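Local coordinates for mannan endo-1,4-beta-mannosidase (Cryptopygus antarcticus, PDB 4OOU), which hydrolyses internal beta-1,4-mannosidic linkages in the backbones of mannans, galactomannans and glucomannans, releasing short manno-oligosaccharides, at residues W243-Q248 with Q290-K295; G311-V316 with N325-A330; Y258-L263 with N304-L309; Y254-K259 with N275-H280. One frame throughout, in Å; residues are numbered along the deposited sequence.

All four contacts belong to the C-terminal half of the TIM barrel of a family 5 glycosidase, from the loops after strand 238-241 to helix 323-332. Interactions 3 and 4 lie closest, their centres about 6 Å apart, and share Tyr258 and Lys259. Interaction 4 is nested inside the chain loop closed by interaction 1, about 10 Å away between centres, and Gln248 OE1 joins the two at 2.7 Å from Gln278 N. Strand 277-281 of interaction 4 lies beside strand 308-313 of interaction 2, with Gly311 N 2.7 Å from Met279 O. Interaction 1 holds the substrate-binding Trp243 and interaction 2 the probable nucleophile Glu312, while interaction 3 lies away from the known sites.

Interaction 1: residues W243-Q248 with Q290-K295; sequences WSELTQ and QNAPFK
Glu245 spans the gap to Asn291, Ala292 and Pro293, joining the loops that follow barrel strands 238-241 and 277-281. At the start of its segment, Trp243, a substrate-binding residue, meets the ring of Trp208, another such residue. Ser244 comes next: its CB lies 3.6 Å above the plane of the Trp243 ring, near the rim, while its hydroxyl gives a weak hydrogen bond from OG to OE1 of Glu245, 3.2 Å long. In Glu245, CG sits between the backbone N and the carbonyl carbon (chi1 69°) and the chain bends at chi2, laying the carboxylate alongside Ala292, whose small side chain leaves room for it. OE1 comes within 3.5 Å of Ala292 CB and 3.8 Å of Pro293 CD, packing contacts without hydrogen bonds. OE2 has the richer polar company. A water donates to Glu245 OE2 at 2.6 Å and accepts from Asn291 N at 2.8 Å, and Asn289 ND2 is a further donor to the same oxygen. Farther along, Gln248 N returns to Glu245 O at 3.0 Å, closing a turn. No direct hydrogen bond crosses the contact; the donors from Ser244, Asn289 and the bridging water probably compensate the burial of the carboxylate and let it stay ionised.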
# COMPACT_ATOMS: atom_id res chain seq x y z
N TRP A 243 -7.01 -3.17 -6.73
CA TRP A 243 -8.39 -3.18 -6.23
C TRP A 243 -8.96 -4.57 -6.02
O TRP A 243 -9.87 -4.72 -5.25
CB TRP A 243 -9.30 -2.32 -7.10
CG TRP A 243 -10.41 -2.91 -7.86
CD1 TRP A 243 -11.76 -2.79 -7.58
CD2 TRP A 243 -10.33 -3.58 -9.12
NE1 TRP A 243 -12.51 -3.38 -8.59
CE2 TRP A 243 -11.66 -3.86 -9.54
CE3 TRP A 243 -9.26 -3.96 -9.94
CZ2 TRP A 243 -11.94 -4.53 -10.72
CZ3 TRP A 243 -9.55 -4.64 -11.12
CH2 TRP A 243 -10.89 -4.92 -11.50
N SER A 244 -8.35 -5.58 -6.65
CA SER A 244 -8.88 -6.95 -6.73
C SER A 244 -7.77 -7.91 -7.04
O SER A 244 -6.74 -7.51 -7.56
CB SER A 244 -9.82 -7.02 -7.93
OG SER A 244 -10.53 -8.22 -7.91
N GLU A 245 -8.00 -9.18 -6.76
CA GLU A 245 -7.12 -10.29 -7.20
C GLU A 245 -6.79 -10.29 -8.71
O GLU A 245 -5.67 -10.68 -9.09
CB GLU A 245 -7.76 -11.62 -6.79
CG GLU A 245 -9.04 -12.00 -7.55
CD GLU A 245 -10.34 -11.45 -6.98
OE1 GLU A 245 -10.37 -10.76 -5.94
OE2 GLU A 245 -11.38 -11.73 -7.62
N LEU A 246 -7.77 -9.83 -9.53
CA LEU A 246 -7.78 -9.91 -11.02
C LEU A 246 -6.55 -9.47 -11.78
O LEU A 246 -6.37 -9.79 -12.98
CB LEU A 246 -8.93 -9.06 -11.56
CG LEU A 246 -10.36 -9.62 -11.70
CD1 LEU A 246 -10.62 -10.99 -11.10
CD2 LEU A 246 -11.36 -8.62 -11.12
N THR A 247 -5.70 -8.73 -11.10
CA THR A 247 -4.64 -8.02 -11.75
C THR A 247 -3.30 -8.29 -11.09
O THR A 247 -2.28 -7.70 -11.46
CB THR A 247 -5.05 -6.55 -11.79
OG1 THR A 247 -4.31 -5.87 -12.78
CG2 THR A 247 -4.83 -5.90 -10.51
N GLN A 248 -3.26 -9.22 -10.14
CA GLN A 248 -1.99 -9.56 -9.49
C GLN A 248 -1.77 -11.07 -9.35
O GLN A 248 -0.99 -11.54 -8.51
CB GLN A 248 -1.81 -8.80 -8.16
CG GLN A 248 -1.21 -7.40 -8.36
CD GLN A 248 -0.83 -6.72 -7.06
OE1 GLN A 248 -0.37 -7.37 -6.12
NE2 GLN A 248 -1.00 -5.41 -7.01
N GLN A 290 -15.09 -15.20 -7.38
CA GLN A 290 -14.79 -16.64 -7.45
C GLN A 290 -13.49 -17.05 -6.75
O GLN A 290 -13.47 -17.96 -5.91
CB GLN A 290 -14.69 -17.08 -8.92
CG GLN A 290 -15.77 -18.03 -9.36
CD GLN A 290 -15.81 -19.23 -8.43
OE1 GLN A 290 -14.89 -20.05 -8.45
NE2 GLN A 290 -16.85 -19.31 -7.58
N ASN A 291 -12.41 -16.38 -7.13
CA ASN A 291 -11.09 -16.76 -6.68
C ASN A 291 -10.47 -15.60 -5.92
O ASN A 291 -9.28 -15.32 -6.05
CB ASN A 291 -10.25 -17.19 -7.87
CG ASN A 291 -10.97 -18.21 -8.74
OD1 ASN A 291 -11.43 -19.25 -8.25
ND2 ASN A 291 -11.08 -17.92 -10.05
N ALA A 292 -11.30 -14.94 -5.13
CA ALA A 292 -10.87 -13.86 -4.27
C ALA A 292 -10.14 -14.45 -3.08
O ALA A 292 -10.20 -15.65 -2.82
CB ALA A 292 -12.06 -13.01 -3.84
N PRO A 293 -9.38 -13.63 -2.38
CA PRO A 293 -8.43 -14.16 -1.40
C PRO A 293 -8.98 -15.03 -0.26
O PRO A 293 -8.32 -16.01 0.11
CB PRO A 293 -7.80 -12.89 -0.83
CG PRO A 293 -7.77 -12.00 -1.98
CD PRO A 293 -9.06 -12.24 -2.73
N PHE A 294 -10.15 -14.65 0.29
CA PHE A 294 -10.77 -15.41 1.38
C PHE A 294 -11.57 -16.57 0.82
O PHE A 294 -12.09 -17.38 1.58
CB PHE A 294 -11.65 -14.53 2.29
CG PHE A 294 -10.86 -13.55 3.11
CD1 PHE A 294 -10.08 -13.98 4.16
CD2 PHE A 294 -10.87 -12.18 2.82
CE1 PHE A 294 -9.32 -13.07 4.91
CE2 PHE A 294 -10.12 -11.26 3.55
CZ PHE A 294 -9.33 -11.71 4.61
N LYS A 295 -11.62 -16.70 -0.51
CA LYS A 295 -12.14 -17.92 -1.15
C LYS A 295 -11.06 -18.98 -1.35
O LYS A 295 -11.37 -20.13 -1.59
CB LYS A 295 -12.80 -17.61 -2.49
CG LYS A 295 -14.25 -17.20 -2.38
CD LYS A 295 -15.12 -18.41 -2.04
CE LYS A 295 -16.57 -18.28 -2.49
NZ LYS A 295 -16.69 -18.39 -3.97
O HOH W 1 -11.98 -14.08 -8.60

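Interaction 2: residues G311-V316 with N325-A330; sequences GEFASV and NLYKYA
Phe313 points its ring edge at the face of Tyr327, forming a T-shaped pair with centroids 5.7 Å apart and planes at 73°. The leading atom is Phe313 CZ, 4.1 Å from Tyr327 CE2 and placed toward the rim of the tyrosine face rather than over its middle. CB of Phe313 already faces the helix, and the first torsion of 77°, with CG between the backbone N and the carbonyl carbon, directs the ring on toward helix 323-332. Tyr327 leaves its helix obliquely to the contact, but its long ring swings back across the end of Phe313, and its hydroxyl is held by the backbone oxygen of Gly41. The strand, helix and next strand, 308-313, 323-332 and 337-340, form a beta-alpha-beta unit of the TIM barrel, and Phe313 fills the layer between sheet and helix, with Phe294 and Ala338 also against it. One residue earlier, Glu312, the probable nucleophile, is directed instead to Arg81 and Tyr282 on the active-site side. Leu326 supplies the aliphatic part of the contact: it slides past Phe313 in the opposite direction, its CB 3.8 Å from Phe313 CE2. Its chi2 of 12° is nearly eclipsed, so the setting of its methyls is perhaps less certain. Leu326 CD2 lies 4.2 Å from Ser315 CA, where the chain has left the strand and Ser315 N binds Asp351.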
# COMPACT_ATOMS: atom_id res chain seq x y z
N GLY A 311 -4.37 -6.09 1.41
CA GLY A 311 -4.05 -4.69 1.74
C GLY A 311 -5.21 -3.94 2.31
O GLY A 311 -5.04 -3.04 3.15
N GLU A 312 -6.40 -4.31 1.85
CA GLU A 312 -7.65 -3.86 2.45
C GLU A 312 -8.70 -4.95 2.43
O GLU A 312 -8.75 -5.78 1.52
CB GLU A 312 -8.24 -2.71 1.68
CG GLU A 312 -7.36 -1.51 1.35
CD GLU A 312 -8.08 -0.56 0.42
OE1 GLU A 312 -9.29 -0.79 0.12
OE2 GLU A 312 -7.44 0.41 -0.05
N PHE A 313 -9.55 -4.95 3.45
CA PHE A 313 -10.75 -5.76 3.45
C PHE A 313 -11.69 -5.27 4.56
O PHE A 313 -11.27 -4.53 5.42
CB PHE A 313 -10.38 -7.24 3.64
CG PHE A 313 -10.02 -7.60 5.06
CD1 PHE A 313 -8.72 -7.45 5.52
CD2 PHE A 313 -10.99 -8.10 5.92
CE1 PHE A 313 -8.39 -7.79 6.81
CE2 PHE A 313 -10.66 -8.45 7.21
CZ PHE A 313 -9.36 -8.29 7.66
N ALA A 314 -12.94 -5.70 4.56
CA ALA A 314 -13.82 -5.33 5.67
C ALA A 314 -14.90 -6.36 5.99
O ALA A 314 -15.55 -6.86 5.07
CB ALA A 314 -14.46 -3.99 5.36
N SER A 315 -15.10 -6.64 7.29
CA SER A 315 -16.14 -7.59 7.82
C SER A 315 -17.46 -7.38 7.15
O SER A 315 -18.17 -8.31 6.83
CB SER A 315 -16.46 -7.37 9.30
OG SER A 315 -15.33 -6.99 10.05
N VAL A 316 -17.75 -6.11 6.97
CA VAL A 316 -19.03 -5.62 6.62
C VAL A 316 -19.26 -5.67 5.07
O VAL A 316 -20.38 -5.47 4.59
CB VAL A 316 -19.17 -4.23 7.29
CG1 VAL A 316 -18.47 -3.17 6.46
CG2 VAL A 316 -20.64 -3.89 7.57
N ASN A 325 -12.21 -14.52 12.18
CA ASN A 325 -11.93 -15.69 11.36
C ASN A 325 -11.26 -15.26 10.07
O ASN A 325 -10.49 -16.01 9.47
CB ASN A 325 -13.21 -16.47 11.11
CG ASN A 325 -13.92 -16.82 12.40
OD1 ASN A 325 -13.30 -17.28 13.37
ND2 ASN A 325 -15.20 -16.54 12.45
N LEU A 326 -11.58 -14.04 9.66
CA LEU A 326 -10.95 -13.37 8.52
C LEU A 326 -9.45 -13.17 8.79
O LEU A 326 -8.61 -13.58 8.00
CB LEU A 326 -11.66 -12.02 8.24
CG LEU A 326 -12.67 -11.96 7.08
CD1 LEU A 326 -13.02 -13.34 6.57
CD2 LEU A 326 -13.94 -11.17 7.36
N TYR A 327 -9.12 -12.56 9.93
CA TYR A 327 -7.73 -12.38 10.30
C TYR A 327 -7.05 -13.74 10.32
O TYR A 327 -5.96 -13.91 9.70
CB TYR A 327 -7.59 -11.68 11.66
CG TYR A 327 -7.55 -10.15 11.58
CD1 TYR A 327 -6.36 -9.50 11.29
CD2 TYR A 327 -8.68 -9.37 11.83
CE1 TYR A 327 -6.29 -8.13 11.20
CE2 TYR A 327 -8.61 -8.00 11.73
CZ TYR A 327 -7.40 -7.39 11.42
OH TYR A 327 -7.28 -6.01 11.33
N LYS A 328 -7.70 -14.69 10.99
CA LYS A 328 -7.21 -16.06 11.10
C LYS A 328 -7.12 -16.80 9.76
O LYS A 328 -6.19 -17.59 9.57
CB LYS A 328 -8.03 -16.86 12.12
CG LYS A 328 -7.37 -16.91 13.50
CD LYS A 328 -8.17 -17.70 14.52
CE LYS A 328 -9.46 -16.97 14.90
NZ LYS A 328 -9.98 -17.46 16.20
N TYR A 329 -8.05 -16.56 8.85
CA TYR A 329 -8.03 -17.20 7.55
C TYR A 329 -6.78 -16.76 6.81
O TYR A 329 -6.04 -17.57 6.31
CB TYR A 329 -9.29 -16.86 6.74
CG TYR A 329 -9.37 -17.57 5.38
CD1 TYR A 329 -8.55 -17.19 4.32
CD2 TYR A 329 -10.26 -18.63 5.18
CE1 TYR A 329 -8.63 -17.84 3.08
CE2 TYR A 329 -10.35 -19.27 3.95
CZ TYR A 329 -9.53 -18.89 2.90
OH TYR A 329 -9.60 -19.55 1.68
N ALA A 330 -6.54 -15.46 6.78
CA ALA A 330 -5.38 -14.91 6.11
C ALA A 330 -4.06 -15.45 6.67
O ALA A 330 -3.14 -15.80 5.91
CB ALA A 330 -5.42 -13.39 6.20

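Interaction 3: residues Y258-L263 with N304-L309; sequences YKDSCL and NDKPLL
Asp260 and Lys306 meet in a salt bridge, the sole close touch between these two segments, with Asp260 OD1 and Lys306 NZ 2.7 Å apart. It joins the N-terminal part of helix 260-267 to the turn leading into strand 308-313. The ammonium group approaches the syn lone pair of OD1, on the side of the other oxygen, yet Asp260 OD2 stays 3.9 Å from Lys306 NZ, so the grip is one-handed. Lysine suits the place because its chain is long enough to span the gap: it runs extended from CB to CE and then bends at the last torsion (chi4 -65°), turning NZ onto the acid. Among hydrogen bonds, NZ also donates to the backbone oxygen of Ile274, a second partner that fixes its direction. Apolar contact comes from the lysine stem, which packs against the ring of Tyr277 in strand 277-281. The covalent tie is nearby: Cys262, two residues beyond Asp260, forms a disulfide with Cys195. Electrostatics also count, since Asp305 OD2, itself bonded to Tyr277 OH, lies 5.7 Å from Asp260 OD1. These are like charges, and the positive charge of Lys306 close by probably eases their repulsion.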
# COMPACT_ATOMS: atom_id res chain seq x y z
N TYR A 258 1.86 -6.53 -12.64
CA TYR A 258 2.89 -5.81 -11.89
C TYR A 258 4.14 -6.65 -11.56
O TYR A 258 4.97 -6.23 -10.74
CB TYR A 258 2.28 -5.19 -10.63
CG TYR A 258 1.04 -4.32 -10.91
CD1 TYR A 258 -0.21 -4.88 -10.95
CD2 TYR A 258 1.13 -2.96 -11.10
CE1 TYR A 258 -1.34 -4.12 -11.18
CE2 TYR A 258 0.01 -2.19 -11.33
CZ TYR A 258 -1.23 -2.78 -11.37
OH TYR A 258 -2.38 -2.04 -11.61
N LYS A 259 4.27 -7.80 -12.21
CA LYS A 259 5.51 -8.60 -12.11
C LYS A 259 6.73 -7.85 -12.61
O LYS A 259 6.62 -7.02 -13.50
CB LYS A 259 5.40 -9.99 -12.81
CG LYS A 259 4.77 -10.10 -14.21
CD LYS A 259 4.45 -11.58 -14.47
CE LYS A 259 4.02 -11.92 -15.90
NZ LYS A 259 2.56 -11.83 -16.17
N ASP A 260 7.88 -8.12 -12.01
CA ASP A 260 9.14 -7.52 -12.48
C ASP A 260 9.16 -7.30 -14.01
O ASP A 260 9.21 -6.15 -14.45
CB ASP A 260 10.35 -8.37 -12.06
CG ASP A 260 10.59 -8.38 -10.54
OD1 ASP A 260 9.64 -8.20 -9.71
OD2 ASP A 260 11.77 -8.59 -10.18
N SER A 261 9.10 -8.37 -14.82
CA SER A 261 9.19 -8.23 -16.31
C SER A 261 8.35 -7.03 -16.85
O SER A 261 8.88 -6.16 -17.56
CB SER A 261 8.87 -9.55 -17.09
OG SER A 261 7.48 -9.79 -17.30
N CYS A 262 7.08 -6.98 -16.44
CA CYS A 262 6.15 -5.96 -16.93
C CYS A 262 6.52 -4.51 -16.57
O CYS A 262 6.37 -3.62 -17.41
CB CYS A 262 4.74 -6.22 -16.38
SG CYS A 262 3.88 -7.61 -17.09
N LEU A 263 6.89 -4.27 -15.32
CA LEU A 263 7.23 -2.92 -14.87
C LEU A 263 8.48 -2.46 -15.56
O LEU A 263 8.56 -1.33 -16.08
CB LEU A 263 7.52 -2.87 -13.36
CG LEU A 263 6.37 -3.03 -12.39
CD1 LEU A 263 6.88 -2.88 -10.96
CD2 LEU A 263 5.23 -2.07 -12.70
N ASN A 304 4.72 -16.79 -5.39
CA ASN A 304 5.46 -17.11 -4.21
C ASN A 304 6.88 -16.52 -4.24
O ASN A 304 7.55 -16.57 -3.22
CB ASN A 304 5.53 -18.63 -4.01
CG ASN A 304 4.17 -19.35 -4.18
OD1 ASN A 304 3.07 -18.75 -4.26
ND2 ASN A 304 4.25 -20.65 -4.24
N ASP A 305 7.30 -15.99 -5.39
CA ASP A 305 8.51 -15.13 -5.52
C ASP A 305 8.51 -13.93 -4.55
O ASP A 305 9.58 -13.44 -4.11
CB ASP A 305 8.71 -14.63 -7.00
CG ASP A 305 7.38 -14.26 -7.71
OD1 ASP A 305 6.45 -15.08 -7.60
OD2 ASP A 305 7.25 -13.18 -8.35
N LYS A 306 7.31 -13.42 -4.23
CA LYS A 306 7.16 -12.22 -3.38
C LYS A 306 6.09 -12.48 -2.36
O LYS A 306 5.18 -13.25 -2.63
CB LYS A 306 6.75 -10.99 -4.19
CG LYS A 306 7.70 -10.59 -5.31
CD LYS A 306 7.17 -9.36 -6.03
CE LYS A 306 7.88 -9.09 -7.34
NZ LYS A 306 9.32 -8.76 -7.09
N PRO A 307 6.17 -11.81 -1.20
CA PRO A 307 5.08 -11.82 -0.22
C PRO A 307 3.82 -11.24 -0.85
O PRO A 307 3.92 -10.48 -1.80
CB PRO A 307 5.58 -10.90 0.89
CG PRO A 307 7.04 -10.72 0.66
CD PRO A 307 7.23 -10.87 -0.81
N LEU A 308 2.65 -11.65 -0.34
CA LEU A 308 1.34 -11.14 -0.76
C LEU A 308 0.52 -10.69 0.47
O LEU A 308 0.38 -11.42 1.46
CB LEU A 308 0.56 -12.23 -1.50
CG LEU A 308 -0.86 -11.88 -1.88
CD1 LEU A 308 -0.89 -10.69 -2.80
CD2 LEU A 308 -1.48 -13.07 -2.58
N LEU A 309 0.02 -9.46 0.39
CA LEU A 309 -0.57 -8.78 1.50
C LEU A 309 -1.99 -8.64 1.08
O LEU A 309 -2.24 -8.25 -0.07
CB LEU A 309 0.05 -7.38 1.62
CG LEU A 309 0.03 -6.43 2.84
CD1 LEU A 309 -0.19 -4.97 2.46
CD2 LEU A 309 -0.96 -6.82 3.92

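Interaction 4: residues Y254-K259 with N275-H280; sequences YRNHYK and NFYQMH
Asn256 and Tyr277 make the close part of this contact, their side chains crossing at about a right angle with the amide and ring planes 69° apart. Asn256 ND2 lies 3.4 Å from both OH and CE1 of Tyr277; the bond to the hydroxyl is weak and bent (146°), and the stronger partner of that hydroxyl is Asp305. The amide gets there because CG is anti to the backbone N (chi1 -179°), which carries the group out toward the strand. Its other end works within its own segment: Asn256 OD1 accepts from Tyr258 N at 3.1 Å, the donor standing above the carbonyl plane, which makes an Asx turn. Asparagine fits well here, as one short amide both shapes the loop and meets the tyrosine. The contact slackens toward Lys259, which is partly exposed to solvent. There Tyr277 OH is 4.0 Å from Lys259 CB, and Tyr277 CE1 is 4.3 Å from Tyr258 O; the lysine chain leads away to a salt bridge with Asp250 and a weak bond to Asn256 O. Tyr258 likewise turns its ring from the contact, sending its hydroxyl to Glu183. The loop thus lies between helix 215-232, whose Met215 and Leu219 touch Tyr258, and strand 277-281, which pairs with strand 308-313 and carries His280 to the probable proton donor/acceptor Glu181.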
# COMPACT_ATOMS: atom_id res chain seq x y z
N TYR A 254 -6.47 -14.85 -15.20
CA TYR A 254 -6.23 -13.45 -14.93
C TYR A 254 -4.80 -13.11 -15.32
O TYR A 254 -4.03 -13.99 -15.73
CB TYR A 254 -6.38 -13.19 -13.44
CG TYR A 254 -7.65 -13.68 -12.82
CD1 TYR A 254 -8.86 -13.75 -13.56
CD2 TYR A 254 -7.68 -14.01 -11.47
CE1 TYR A 254 -10.02 -14.17 -12.96
CE2 TYR A 254 -8.85 -14.42 -10.87
CZ TYR A 254 -10.02 -14.50 -11.62
OH TYR A 254 -11.17 -14.93 -11.00
N ARG A 255 -4.42 -11.86 -15.13
CA ARG A 255 -3.09 -11.39 -15.47
C ARG A 255 -2.45 -10.67 -14.29
O ARG A 255 -3.08 -9.85 -13.66
CB ARG A 255 -3.21 -10.44 -16.65
CG ARG A 255 -1.89 -9.85 -17.15
CD ARG A 255 -1.04 -10.85 -17.91
NE ARG A 255 -1.81 -11.61 -18.90
CZ ARG A 255 -1.88 -12.94 -18.95
NH1 ARG A 255 -1.21 -13.71 -18.08
NH2 ARG A 255 -2.63 -13.52 -19.89
N ASN A 256 -1.20 -11.00 -14.00
CA ASN A 256 -0.40 -10.24 -13.03
C ASN A 256 0.27 -9.10 -13.78
O ASN A 256 1.30 -9.30 -14.42
CB ASN A 256 0.65 -11.16 -12.38
CG ASN A 256 1.51 -10.45 -11.33
OD1 ASN A 256 1.41 -9.23 -11.09
ND2 ASN A 256 2.40 -11.23 -10.71
N HIS A 257 -0.31 -7.90 -13.69
CA HIS A 257 0.22 -6.77 -14.43
C HIS A 257 1.41 -6.09 -13.82
O HIS A 257 1.93 -5.17 -14.43
CB HIS A 257 -0.86 -5.71 -14.65
CG HIS A 257 -1.79 -6.03 -15.75
ND1 HIS A 257 -2.96 -6.73 -15.55
CD2 HIS A 257 -1.72 -5.78 -17.08
CE1 HIS A 257 -3.59 -6.87 -16.71
NE2 HIS A 257 -2.85 -6.31 -17.65
N TYR A 258 1.86 -6.53 -12.64
CA TYR A 258 2.89 -5.81 -11.89
C TYR A 258 4.14 -6.65 -11.56
O TYR A 258 4.97 -6.23 -10.74
CB TYR A 258 2.28 -5.19 -10.63
CG TYR A 258 1.04 -4.32 -10.91
CD1 TYR A 258 -0.21 -4.88 -10.95
CD2 TYR A 258 1.13 -2.96 -11.10
CE1 TYR A 258 -1.34 -4.12 -11.18
CE2 TYR A 258 0.01 -2.19 -11.33
CZ TYR A 258 -1.23 -2.78 -11.37
OH TYR A 258 -2.38 -2.04 -11.61
N LYS A 259 4.27 -7.80 -12.21
CA LYS A 259 5.51 -8.60 -12.11
C LYS A 259 6.73 -7.85 -12.61
O LYS A 259 6.62 -7.02 -13.50
CB LYS A 259 5.40 -9.99 -12.81
CG LYS A 259 4.77 -10.10 -14.21
CD LYS A 259 4.45 -11.58 -14.47
CE LYS A 259 4.02 -11.92 -15.90
NZ LYS A 259 2.56 -11.83 -16.17
N ASN A 275 8.32 -5.10 -4.27
CA ASN A 275 8.94 -6.13 -3.47
C ASN A 275 7.93 -7.09 -2.88
O ASN A 275 8.32 -8.19 -2.48
CB ASN A 275 9.75 -5.46 -2.39
CG ASN A 275 10.77 -4.54 -2.99
OD1 ASN A 275 10.70 -3.31 -2.87
ND2 ASN A 275 11.70 -5.14 -3.72
N PHE A 276 6.66 -6.67 -2.84
CA PHE A 276 5.54 -7.47 -2.39
C PHE A 276 4.24 -7.07 -3.10
O PHE A 276 3.97 -5.90 -3.35
CB PHE A 276 5.40 -7.47 -0.85
CG PHE A 276 4.90 -6.19 -0.20
CD1 PHE A 276 3.55 -5.88 -0.15
CD2 PHE A 276 5.77 -5.34 0.46
CE1 PHE A 276 3.09 -4.73 0.48
CE2 PHE A 276 5.32 -4.19 1.09
CZ PHE A 276 3.97 -3.89 1.10
N TYR A 277 3.46 -8.09 -3.47
CA TYR A 277 2.16 -7.89 -4.08
C TYR A 277 1.14 -7.55 -3.01
O TYR A 277 1.38 -7.68 -1.80
CB TYR A 277 1.75 -9.17 -4.79
CG TYR A 277 2.70 -9.61 -5.90
CD1 TYR A 277 2.74 -8.96 -7.13
CD2 TYR A 277 3.50 -10.73 -5.74
CE1 TYR A 277 3.60 -9.39 -8.14
CE2 TYR A 277 4.34 -11.17 -6.75
CZ TYR A 277 4.39 -10.50 -7.94
OH TYR A 277 5.25 -10.97 -8.91
N GLN A 278 -0.02 -7.11 -3.47
CA GLN A 278 -1.05 -6.64 -2.56
C GLN A 278 -2.36 -6.61 -3.28
O GLN A 278 -2.54 -5.88 -4.26
CB GLN A 278 -0.71 -5.24 -2.07
CG GLN A 278 -1.51 -4.75 -0.86
CD GLN A 278 -1.49 -3.23 -0.70
OE1 GLN A 278 -2.54 -2.62 -0.44
NE2 GLN A 278 -0.31 -2.62 -0.89
N MET A 279 -3.29 -7.43 -2.81
CA MET A 279 -4.65 -7.37 -3.31
C MET A 279 -5.56 -6.77 -2.25
O MET A 279 -5.27 -6.82 -1.06
CB MET A 279 -5.10 -8.77 -3.69
CG MET A 279 -4.25 -9.43 -4.77
SD MET A 279 -4.43 -11.23 -4.80
CE MET A 279 -3.33 -11.63 -6.16
N HIS A 280 -6.61 -6.11 -2.71
CA HIS A 280 -7.68 -5.65 -1.82
C HIS A 280 -8.89 -6.49 -2.11
O HIS A 280 -9.03 -6.92 -3.20
CB HIS A 280 -8.06 -4.22 -2.15
CG HIS A 280 -6.94 -3.25 -1.97
ND1 HIS A 280 -7.00 -1.97 -2.46
CD2 HIS A 280 -5.75 -3.37 -1.36
CE1 HIS A 280 -5.89 -1.33 -2.14
NE2 HIS A 280 -5.11 -2.17 -1.48